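Local atomic coordinates of TqaL (Neurospora crassa, PDB entry 7EEH), a protein that belongs to the 2OG-Fe dioxygenase family of the cupin clan and binds an iron ion in a beta-rich core. Residues N230-V235 against T249-S254; S26-N31 against V188-T193. The protein carries 1 engineered substitution. All blocks are in the same frame, centred on the assembly; numbering follows the deposited sequence.

Interaction 1 of 2, residues N230-V235 against T249-S254; sequences NLRSRV and TENKHS. With FE (Fe (III) ion), chain H.
Arg232 carries the contact from the side of 230-235 and meets Asn251 and Glu250. Its side chain starts toward 249-254, then bends at chi2 and chi3, which brings the guanidinium against the loop at Glu250 and Asn251. NH2 does the touching. It donates to Asn251 OD1 at 3.0 Å, with an N-H...O angle of 138°. NH2 lies well above the carbonyl plane of the Asn251 amide, and the amide and guanidinium planes stand 80° apart. A second, weak bond runs from Arg232 NH2 to Glu250 O at 2.7 Å. The Glu250 carboxylate is not the target: OE1 stays 5.8 Å from Arg232 NH2 and makes a salt bridge with Arg32. Asn251 is held at its other end, where ND2 donates to Val247 O and Arg32 O.

A classic beta bulge sets both Arg232 and Ser233 opposite Met212. Here strand 231-236 pairs with 209-213, whose other edge carries 252-255. The contact joins outer strand 231-236 to the loop that leads into the other outer strand, 252-255, and the Asn251 side chain packs on Met212 of the middle strand. Strand 252-255 also brings His253 to the iron site typical of this family. His253 NE2 binds the iron at 2.1 Å, together with His184, Asp186 and a water at 2.3 Å from the metal. Further along 230-235, Arg234 turns to Asn206 and packs on Ser233 of a second subunit. Val235 continues the strand pairing with Thr210.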
loop_
_atom_site.group_PDB
_atom_site.type_symbol
_atom_site.label_atom_id
_atom_site.label_comp_id
_atom_site.label_asym_id
_atom_site.label_seq_id
_atom_site.Cartn_x
_atom_site.Cartn_y
_atom_site.Cartn_z
ATOM N N ASN B 230 13.912 35.148 7.951
ATOM C CA ASN B 230 14.921 34.205 7.491
ATOM C C ASN B 230 14.642 32.789 7.959
ATOM O O ASN B 230 15.482 31.905 7.764
ATOM C CB ASN B 230 16.306 34.667 7.940
ATOM C CG ASN B 230 16.746 35.926 7.208
ATOM O OD1 ASN B 230 16.319 37.023 7.542
ATOM N ND2 ASN B 230 17.556 35.762 6.176
ATOM N N LEU B 231 13.471 32.552 8.539
ATOM C CA LEU B 231 13.122 31.263 9.114
ATOM C C LEU B 231 12.537 30.343 8.051
ATOM O O LEU B 231 11.531 30.674 7.414
ATOM C CB LEU B 231 12.131 31.458 10.251
ATOM C CG LEU B 231 12.030 30.181 11.069
ATOM C CD1 LEU B 231 13.103 30.130 12.130
ATOM C CD2 LEU B 231 10.678 30.138 11.670
ATOM N N ARG B 232 13.162 29.183 7.871
ATOM C CA ARG B 232 12.721 28.198 6.896
ATOM C C ARG B 232 11.904 27.065 7.501
ATOM O O ARG B 232 11.062 26.483 6.805
ATOM C CB ARG B 232 13.927 27.601 6.169
ATOM C CG ARG B 232 14.770 28.641 5.467
ATOM C CD ARG B 232 14.841 28.341 3.981
ATOM N NE ARG B 232 15.754 27.232 3.718
ATOM C CZ ARG B 232 16.841 27.316 2.952
ATOM N NH1 ARG B 232 17.155 28.461 2.348
ATOM N NH2 ARG B 232 17.614 26.251 2.785
ATOM N N SER B 233 12.126 26.735 8.770
ATOM C CA SER B 233 11.386 25.649 9.387
ATOM C C SER B 233 11.510 25.760 10.895
ATOM O O SER B 233 12.492 26.296 11.408
ATOM C CB SER B 233 11.905 24.288 8.913
ATOM O OG SER B 233 10.956 23.285 9.205
ATOM N N ARG B 234 10.497 25.243 11.592
ATOM C CA ARG B 234 10.494 25.109 13.041
ATOM C C ARG B 234 10.025 23.700 13.366
ATOM O O ARG B 234 8.971 23.268 12.890
ATOM C CB ARG B 234 9.582 26.151 13.706
ATOM C CG ARG B 234 9.504 26.087 15.239
ATOM C CD ARG B 234 8.443 25.075 15.729
ATOM N NE ARG B 234 8.118 25.236 17.139
ATOM C CZ ARG B 234 7.481 24.320 17.867
ATOM N NH1 ARG B 234 7.103 23.169 17.320
ATOM N NH2 ARG B 234 7.221 24.551 19.147
ATOM N N VAL B 235 10.782 23.000 14.198
ATOM C CA VAL B 235 10.503 21.606 14.483
ATOM C C VAL B 235 10.810 21.307 15.947
ATOM O O VAL B 235 11.630 21.983 16.576
ATOM C CB VAL B 235 11.305 20.703 13.528
ATOM C CG1 VAL B 235 12.689 20.435 14.053
ATOM C CG2 VAL B 235 10.578 19.461 13.330
ATOM N N THR B 249 24.792 22.067 4.309
ATOM C CA THR B 249 25.437 23.105 3.523
ATOM C C THR B 249 24.461 24.141 2.981
ATOM O O THR B 249 24.900 25.182 2.484
ATOM C CB THR B 249 26.191 22.475 2.350
ATOM O OG1 THR B 249 25.326 21.546 1.691
ATOM C CG2 THR B 249 27.422 21.730 2.837
ATOM N N GLU B 250 23.160 23.896 3.062
ATOM C CA GLU B 250 22.190 24.810 2.470
ATOM C C GLU B 250 21.205 25.366 3.480
ATOM O O GLU B 250 20.339 26.160 3.100
ATOM C CB GLU B 250 21.434 24.115 1.326
ATOM C CG GLU B 250 22.369 23.591 0.260
ATOM C CD GLU B 250 21.686 22.653 -0.698
ATOM O OE1 GLU B 250 20.445 22.747 -0.820
ATOM O OE2 GLU B 250 22.391 21.811 -1.297
ATOM N N ASN B 251 21.320 24.971 4.748
ATOM C CA ASN B 251 20.519 25.463 5.862
ATOM C C ASN B 251 21.453 25.817 7.001
ATOM O O ASN B 251 22.549 25.267 7.106
ATOM C CB ASN B 251 19.542 24.426 6.426
ATOM C CG ASN B 251 18.588 23.895 5.403
ATOM O OD1 ASN B 251 17.543 24.492 5.162
ATOM N ND2 ASN B 251 18.923 22.747 4.808
ATOM N N LYS B 252 21.079 26.825 7.773
ATOM C CA LYS B 252 21.676 27.037 9.079
ATOM C C LYS B 252 20.636 26.571 10.074
ATOM O O LYS B 252 19.451 26.466 9.732
ATOM C CB LYS B 252 22.066 28.507 9.328
ATOM C CG LYS B 252 23.296 28.987 8.593
ATOM C CD LYS B 252 23.559 30.487 8.710
ATOM C CE LYS B 252 24.715 30.921 7.792
ATOM N NZ LYS B 252 24.901 32.407 7.712
ATOM N N HIS B 253 21.067 26.259 11.296
ATOM C CA HIS B 253 20.092 25.818 12.277
ATOM C C HIS B 253 20.511 26.264 13.670
ATOM O O HIS B 253 21.634 26.711 13.896
ATOM C CB HIS B 253 19.879 24.298 12.218
ATOM C CG HIS B 253 21.120 23.500 12.449
ATOM N ND1 HIS B 253 22.047 23.250 11.454
ATOM C CD2 HIS B 253 21.584 22.880 13.562
ATOM C CE1 HIS B 253 23.024 22.511 11.947
ATOM N NE2 HIS B 253 22.772 22.279 13.224
ATOM N N SER B 254 19.569 26.157 14.599
ATOM C CA SER B 254 19.790 26.514 15.990
ATOM C C SER B 254 18.803 25.727 16.837
ATOM O O SER B 254 17.736 25.331 16.360
ATOM C CB SER B 254 19.647 28.026 16.213
ATOM O OG SER B 254 18.312 28.456 16.024
HETATM FE FE FE H . 24.106 21.619 14.766
HETATM O O HOH W 1 25.757 21.239 16.288
#

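Interaction 2 of 2, residues S26-N31 against V188-T193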
loop_
_atom_site.group_PDB
_atom_site.type_symbol
_atom_site.label_atom_id
_atom_site.label_comp_id
_atom_site.label_asym_id
_atom_site.label_seq_id
_atom_site.Cartn_x
_atom_site.Cartn_y
_atom_site.Cartn_z
ATOM N N SER B 26 12.426 12.148 -2.246
ATOM C CA SER B 26 11.997 13.176 -3.198
ATOM C C SER B 26 11.625 14.465 -2.487
ATOM O O SER B 26 11.937 15.563 -2.968
ATOM C CB SER B 26 10.812 12.676 -4.021
ATOM O OG SER B 26 11.248 11.708 -4.943
ATOM N N LYS B 27 10.968 14.353 -1.330
ATOM C CA LYS B 27 10.608 15.533 -0.548
ATOM C C LYS B 27 11.848 16.213 0.017
ATOM O O LYS B 27 11.906 17.442 0.105
ATOM C CB LYS B 27 9.649 15.125 0.573
ATOM C CG LYS B 27 9.031 16.274 1.348
ATOM C CD LYS B 27 7.893 15.795 2.273
ATOM C CE LYS B 27 8.415 15.183 3.574
ATOM N NZ LYS B 27 7.315 14.573 4.405
ATOM N N TYR B 28 12.852 15.422 0.396
ATOM C CA TYR B 28 14.126 15.973 0.849
ATOM C C TYR B 28 14.828 16.739 -0.269
ATOM O O TYR B 28 15.353 17.832 -0.046
ATOM C CB TYR B 28 15.010 14.837 1.347
ATOM C CG TYR B 28 16.300 15.213 2.038
ATOM C CD1 TYR B 28 16.305 16.040 3.159
ATOM C CD2 TYR B 28 17.500 14.664 1.622
ATOM C CE1 TYR B 28 17.490 16.338 3.817
ATOM C CE2 TYR B 28 18.691 14.960 2.273
ATOM C CZ TYR B 28 18.680 15.794 3.362
ATOM O OH TYR B 28 19.874 16.061 4.009
ATOM N N ILE B 29 14.865 16.169 -1.477
ATOM C CA ILE B 29 15.456 16.878 -2.612
ATOM C C ILE B 29 14.749 18.209 -2.831
ATOM O O ILE B 29 15.388 19.243 -3.050
ATOM C CB ILE B 29 15.409 16.003 -3.876
ATOM C CG1 ILE B 29 16.372 14.834 -3.733
ATOM C CG2 ILE B 29 15.764 16.840 -5.139
ATOM C CD1 ILE B 29 16.098 13.701 -4.696
ATOM N N THR B 30 13.423 18.212 -2.730
ATOM C CA THR B 30 12.651 19.428 -2.985
ATOM C C THR B 30 12.838 20.449 -1.875
ATOM O O THR B 30 13.069 21.631 -2.143
ATOM C CB THR B 30 11.167 19.085 -3.148
ATOM O OG1 THR B 30 11.014 18.309 -4.334
ATOM C CG2 THR B 30 10.342 20.348 -3.285
ATOM N N ASN B 31 12.761 20.012 -0.618
ATOM C CA ASN B 31 12.705 20.950 0.488
ATOM C C ASN B 31 14.038 21.154 1.198
ATOM O O ASN B 31 14.153 22.103 1.979
ATOM C CB ASN B 31 11.659 20.498 1.507
ATOM C CG ASN B 31 10.262 20.543 0.949
ATOM O OD1 ASN B 31 9.937 21.399 0.119
ATOM N ND2 ASN B 31 9.422 19.621 1.395
ATOM N N VAL B 188 29.180 19.665 7.810
ATOM C CA VAL B 188 29.112 18.382 7.114
ATOM C C VAL B 188 28.182 18.542 5.913
ATOM O O VAL B 188 27.877 19.669 5.504
ATOM C CB VAL B 188 28.651 17.261 8.071
ATOM C CG1 VAL B 188 29.686 17.033 9.196
ATOM C CG2 VAL B 188 27.300 17.597 8.677
ATOM N N ASP B 189 27.750 17.425 5.318
ATOM C CA ASP B 189 26.814 17.454 4.199
ATOM C C ASP B 189 25.371 17.218 4.627
ATOM O O ASP B 189 24.483 17.956 4.200
ATOM C CB ASP B 189 27.211 16.417 3.136
ATOM C CG ASP B 189 28.528 16.765 2.442
ATOM O OD1 ASP B 189 28.655 17.913 1.961
ATOM O OD2 ASP B 189 29.428 15.896 2.394
ATOM N N HIS B 190 25.116 16.186 5.437
ATOM C CA HIS B 190 23.772 15.850 5.900
ATOM C C HIS B 190 23.822 15.592 7.396
ATOM O O HIS B 190 24.695 14.857 7.867
ATOM C CB HIS B 190 23.214 14.592 5.210
ATOM C CG HIS B 190 23.214 14.663 3.718
ATOM N ND1 HIS B 190 22.222 15.300 3.003
ATOM C CD2 HIS B 190 24.074 14.156 2.804
ATOM C CE1 HIS B 190 22.479 15.196 1.711
ATOM N NE2 HIS B 190 23.601 14.509 1.564
ATOM N N THR B 191 22.879 16.168 8.133
ATOM C CA THR B 191 22.767 15.959 9.569
ATOM C C THR B 191 21.397 15.369 9.878
ATOM O O THR B 191 20.381 15.854 9.368
ATOM C CB THR B 191 22.940 17.268 10.370
ATOM O OG1 THR B 191 24.239 17.827 10.144
ATOM C CG2 THR B 191 22.769 16.986 11.893
HETATM N N MSE B 192 21.375 14.317 10.700
HETATM C CA MSE B 192 20.136 13.656 11.108
HETATM C C MSE B 192 20.114 13.593 12.637
HETATM O O MSE B 192 21.107 13.184 13.270
HETATM C CB MSE B 192 20.025 12.238 10.506
HETATM C CG MSE B 192 18.722 11.511 10.854
HETATM SE SE MSE B 192 18.268 10.106 9.607
HETATM C CE MSE B 192 18.942 8.473 10.529
ATOM N N THR B 193 19.006 14.020 13.234
ATOM C CA THR B 193 18.823 14.002 14.682
ATOM C C THR B 193 17.554 13.229 14.995
ATOM O O THR B 193 16.463 13.614 14.556
ATOM C CB THR B 193 18.737 15.415 15.246
ATOM O OG1 THR B 193 17.617 16.091 14.657
ATOM C CG2 THR B 193 20.004 16.182 14.904
#
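Tyr28 and His190 make the closest backbone approach, yet their CA atoms are 10.9 Å apart. Segment 26-31 is the last part of helix 12-31. Segment 188-193 runs from a loop into strand 190-199 of the large antiparallel sheet. The strand opens with a classic beta bulge, two residues, Asp189 and His190, against the single Thr276 of strand 267-277. Two long side chains bridge the gap between helix and strand.

Tyr28 points its CB toward the strand. Its CG is anti to the backbone N (chi1 -172°), which sends the ring straight out from the helix. The side chain of Tyr28 touches Leu245 and Val247 of strand 243-247 and Ile140 of helix 128-141. His190 also starts toward the other segment, and its side chain touches Cys141 and Thr146. The two meet by their polar ends. Tyr28 OH and His190 ND1 share a hydrogen bond of 2.7 Å. Each of these atoms lies at the edge of the other's ring, close to its plane. The rings are rim to rim, with centroids 5.7 Å apart and planes at 44°, so this is not a stack.

Next to His190, Thr191 has its CB directed away from the helix, and its OG1 is hydrogen-bonded to OD2 of Asp186, whose OD1 binds the iron.

The Tyr28-His190 bond gives two polar atoms of buried residues a partner in each other. It restrains the position of the Tyr28 hydroxyl and probably the turn of the His190 ring, and so joins the end of the helix to the sheet by one short polar link.

The centres of the two contacts are 12 Å apart, on the same side of the chain's centre. Along the chain they come in series, with interaction 2 complete before interaction 1 opens. Interaction 2 joins helix 12-31 to the large antiparallel sheet; interaction 1 joins strand 231-236 of the small sheet to the loop leading into strand 252-255. They touch directly, with Thr249 CG2 3.4 Å from Val188 O. Arg32, the residue after helix 12-31, links the helix end to segment 249-254. Both segment pairs are tied to the iron site, through His253 and Thr191, but the His190 side chain is about 12 Å from the metal. Each also touches a second subunit.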